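Side-chain contact in lactate utilization protein C (PDB 2G40), which probably takes part in the use of L-lactate, as a homodimeric member of the LutC/YkgG family: residues D145-Q150 with A183-E188. Numbering follows the deposited sequence.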
ATOM      1  N   ASP A 145       3.174  -7.155  -3.436  1.00 17.27           N
ATOM      2  CA  ASP A 145       1.986  -7.333  -4.263  1.00 16.27           C
ATOM      3  C   ASP A 145       0.981  -8.314  -3.653  1.00 17.93           C
ATOM      4  O   ASP A 145       0.012  -8.670  -4.302  1.00 16.79           O
ATOM      5  CB  ASP A 145       2.337  -7.698  -5.719  1.00 16.05           C
ATOM      6  CG  ASP A 145       2.955  -9.087  -5.867  1.00 19.33           C
ATOM      7  OD1 ASP A 145       3.180  -9.776  -4.856  1.00 17.76           O
ATOM      8  OD2 ASP A 145       3.248  -9.461  -7.012  1.00 22.17           O
ATOM      9  N   HIS A 146       1.226  -8.731  -2.413  1.00 19.10           N
ATOM     10  CA  HIS A 146       0.222  -9.386  -1.573  1.00 17.27           C
ATOM     11  C   HIS A 146      -0.215 -10.728  -2.100  1.00 17.20           C
ATOM     12  O   HIS A 146      -1.345 -11.139  -1.922  1.00 18.08           O
ATOM     13  CB  HIS A 146      -0.904  -8.380  -1.321  1.00 15.84           C
ATOM     14  CG  HIS A 146      -0.396  -7.151  -0.642  1.00 16.87           C
ATOM     15  ND1 HIS A 146       0.057  -7.175   0.661  1.00 16.53           N
ATOM     16  CD2 HIS A 146      -0.156  -5.901  -1.103  1.00 20.29           C
ATOM     17  CE1 HIS A 146       0.511  -5.978   0.983  1.00 18.81           C
ATOM     18  NE2 HIS A 146       0.373  -5.185  -0.062  1.00 18.62           N
ATOM     19  N   ARG A 147       0.728 -11.381  -2.773  1.00 16.14           N
ATOM     20  CA  ARG A 147       0.605 -12.764  -3.147  1.00 16.11           C
ATOM     21  C   ARG A 147       0.723 -13.621  -1.886  1.00 17.77           C
ATOM     22  O   ARG A 147       0.792 -13.100  -0.752  1.00 18.04           O
ATOM     23  CB  ARG A 147       1.637 -13.083  -4.212  1.00 17.58           C
ATOM     24  CG  ARG A 147       1.265 -12.483  -5.564  1.00 19.35           C
ATOM     25  CD  ARG A 147       2.412 -12.604  -6.522  1.00 21.27           C
ATOM     26  NE  ARG A 147       2.208 -11.878  -7.767  1.00 21.74           N
ATOM     27  CZ  ARG A 147       1.525 -12.326  -8.818  1.00 24.55           C
ATOM     28  NH1 ARG A 147       0.933 -13.512  -8.794  1.00 25.60           N
ATOM     29  NH2 ARG A 147       1.405 -11.563  -9.902  1.00 23.27           N
ATOM     30  N   ALA A 148       0.712 -14.927  -2.062  1.00 17.71           N
ATOM     31  CA  ALA A 148       0.498 -15.837  -0.931  1.00 17.69           C
ATOM     32  C   ALA A 148       1.598 -15.746   0.124  1.00 17.18           C
ATOM     33  O   ALA A 148       1.324 -15.982   1.296  1.00 18.62           O
ATOM     34  CB  ALA A 148       0.375 -17.273  -1.437  1.00 18.85           C
ATOM     35  N   ASP A 149       2.828 -15.413  -0.286  1.00 16.96           N
ATOM     36  CA  ASP A 149       3.959 -15.289   0.650  1.00 17.21           C
ATOM     37  C   ASP A 149       4.029 -13.918   1.338  1.00 17.38           C
ATOM     38  O   ASP A 149       4.951 -13.651   2.079  1.00 16.77           O
ATOM     39  CB  ASP A 149       5.300 -15.605  -0.028  1.00 17.35           C
ATOM     40  CG  ASP A 149       5.678 -14.592  -1.129  1.00 23.86           C
ATOM     41  OD1 ASP A 149       4.811 -13.831  -1.597  1.00 26.63           O
ATOM     42  OD2 ASP A 149       6.859 -14.594  -1.553  1.00 31.38           O
ATOM     43  N   GLN A 150       3.039 -13.067   1.084  1.00 17.56           N
ATOM     44  CA  GLN A 150       2.988 -11.732   1.618  1.00 17.07           C
ATOM     45  C   GLN A 150       1.706 -11.447   2.374  1.00 18.88           C
ATOM     46  O   GLN A 150       1.692 -10.678   3.344  1.00 19.47           O
ATOM     47  CB  GLN A 150       3.110 -10.755   0.464  1.00 16.97           C
ATOM     48  CG  GLN A 150       4.462 -10.769  -0.158  1.00 19.67           C
ATOM     49  CD  GLN A 150       4.395 -10.204  -1.526  1.00 21.33           C
ATOM     50  OE1 GLN A 150       4.178  -9.015  -1.682  1.00 20.68           O
ATOM     51  NE2 GLN A 150       4.517 -11.052  -2.524  1.00 17.26           N
ATOM     52  N   ALA A 183       4.628  -4.961 -13.028  1.00 21.15           N
ATOM     53  CA  ALA A 183       3.652  -4.582 -14.043  1.00 21.64           C
ATOM     54  C   ALA A 183       2.551  -5.632 -14.199  1.00 19.13           C
ATOM     55  O   ALA A 183       1.371  -5.300 -14.311  1.00 19.26           O
ATOM     56  CB  ALA A 183       4.348  -4.346 -15.382  1.00 22.98           C
ATOM     57  N   ALA A 184       2.927  -6.906 -14.220  1.00 18.69           N
ATOM     58  CA  ALA A 184       1.933  -7.961 -14.414  1.00 18.58           C
ATOM     59  C   ALA A 184       0.938  -8.046 -13.266  1.00 18.44           C
ATOM     60  O   ALA A 184      -0.240  -8.293 -13.482  1.00 19.16           O
ATOM     61  CB  ALA A 184       2.597  -9.305 -14.608  1.00 18.67           C
ATOM     62  N   SER A 185       1.425  -7.860 -12.045  1.00 15.97           N
ATOM     63  CA  SER A 185       0.568  -7.803 -10.856  1.00 17.15           C
ATOM     64  C   SER A 185      -0.428  -6.662 -10.980  1.00 15.99           C
ATOM     65  O   SER A 185      -1.602  -6.822 -10.664  1.00 15.81           O
ATOM     66  CB  SER A 185       1.423  -7.620  -9.609  1.00 16.55           C
ATOM     67  OG  SER A 185       2.250  -8.741  -9.417  1.00 19.34           O
ATOM     68  N   VAL A 186       0.043  -5.523 -11.482  1.00 15.60           N
ATOM     69  CA  VAL A 186      -0.804  -4.351 -11.644  1.00 15.24           C
ATOM     70  C   VAL A 186      -1.872  -4.655 -12.677  1.00 17.87           C
ATOM     71  O   VAL A 186      -3.048  -4.383 -12.455  1.00 17.54           O
ATOM     72  CB  VAL A 186      -0.010  -3.074 -12.039  1.00 15.07           C
ATOM     73  CG1 VAL A 186      -0.951  -1.907 -12.264  1.00 16.42           C
ATOM     74  CG2 VAL A 186       0.968  -2.723 -10.945  1.00 17.77           C
ATOM     75  N   ARG A 187      -1.453  -5.253 -13.792  1.00 19.90           N
ATOM     76  CA  ARG A 187      -2.390  -5.644 -14.831  1.00 19.77           C
ATOM     77  C   ARG A 187      -3.432  -6.659 -14.327  1.00 18.77           C
ATOM     78  O   ARG A 187      -4.568  -6.670 -14.802  1.00 18.66           O
ATOM     79  CB  ARG A 187      -1.645  -6.176 -16.059  1.00 20.42           C
ATOM     80  CG  ARG A 187      -0.853  -5.109 -16.820  1.00 17.57           C
ATOM     81  CD  ARG A 187      -0.515  -5.581 -18.206  1.00 24.84           C
ATOM     82  NE  ARG A 187       0.348  -6.755 -18.147  1.00 29.52           N
ATOM     83  CZ  ARG A 187       1.675  -6.727 -18.094  1.00 29.42           C
ATOM     84  NH1 ARG A 187       2.336  -5.573 -18.113  1.00 35.84           N
ATOM     85  NH2 ARG A 187       2.346  -7.875 -18.035  1.00 34.40           N
ATOM     86  N   GLU A 188      -3.036  -7.483 -13.356  1.00 18.90           N
ATOM     87  CA  GLU A 188      -3.910  -8.451 -12.681  1.00 20.78           C
ATOM     88  C   GLU A 188      -4.846  -7.849 -11.640  1.00 20.66           C
ATOM     89  O   GLU A 188      -5.746  -8.533 -11.122  1.00 19.03           O
ATOM     90  CB  GLU A 188      -3.063  -9.521 -11.983  1.00 20.13           C
ATOM     91  CG  GLU A 188      -2.637 -10.650 -12.886  1.00 22.58           C
ATOM     92  CD  GLU A 188      -1.470 -11.438 -12.328  1.00 24.94           C
ATOM     93  OE1 GLU A 188      -1.278 -11.451 -11.089  1.00 23.98           O
ATOM     94  OE2 GLU A 188      -0.760 -12.055 -13.138  1.00 37.32           O
TER
HETATM   95  O   HOH W   1      -0.200 -14.274 -11.464  1.00 33.94           O
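Ser-185, on helix 175-187, donates its hydroxyl to Asp-145, in the loop after strand 141-144. Ser-185 OG lies 2.7 Å from Asp-145 OD2, on the anti side of its carboxylate. Arg-147 closes the triangle. Arg-147 NE forms a salt bridge with Asp-145 OD2 at 2.7 Å, from above the carboxylate plane. Arg-147 NH2 gives Ser-185 OG a fairly straight bond of 3.0 Å (160°). With CG beside the backbone N (chi1 -74°) and the chain extended to NE, the guanidinium turns its edge to both oxygens. Asp-145 OD1 accepts from Gln-150 NE2 at 3.0 Å; with the two bonds on OD2 this limits the turning of the carboxylate. Asp-145, Ser-185 and Gln-150 are buried; Arg-147 reaches outward. The outer side, with exposed Glu-188, is looser. There Arg-147 NH2 and Glu-188 OE1 make a salt bridge of 2.9 Å, but its hydrogen bond is weak (124°). Water 1 links Arg-147 NH1 to Glu-188 OE2, while OE1 has its stronger partner in Arg-190. Replacing Asp-145 by alanine would probably leave Arg-147 NE and the Ser-185 hydroxyl without their shared acceptor. Asp-145, Arg-147 and Glu-188 form a salt-bridge network joining loop to helix in the LUD domain, with Asp-145 probably ionised.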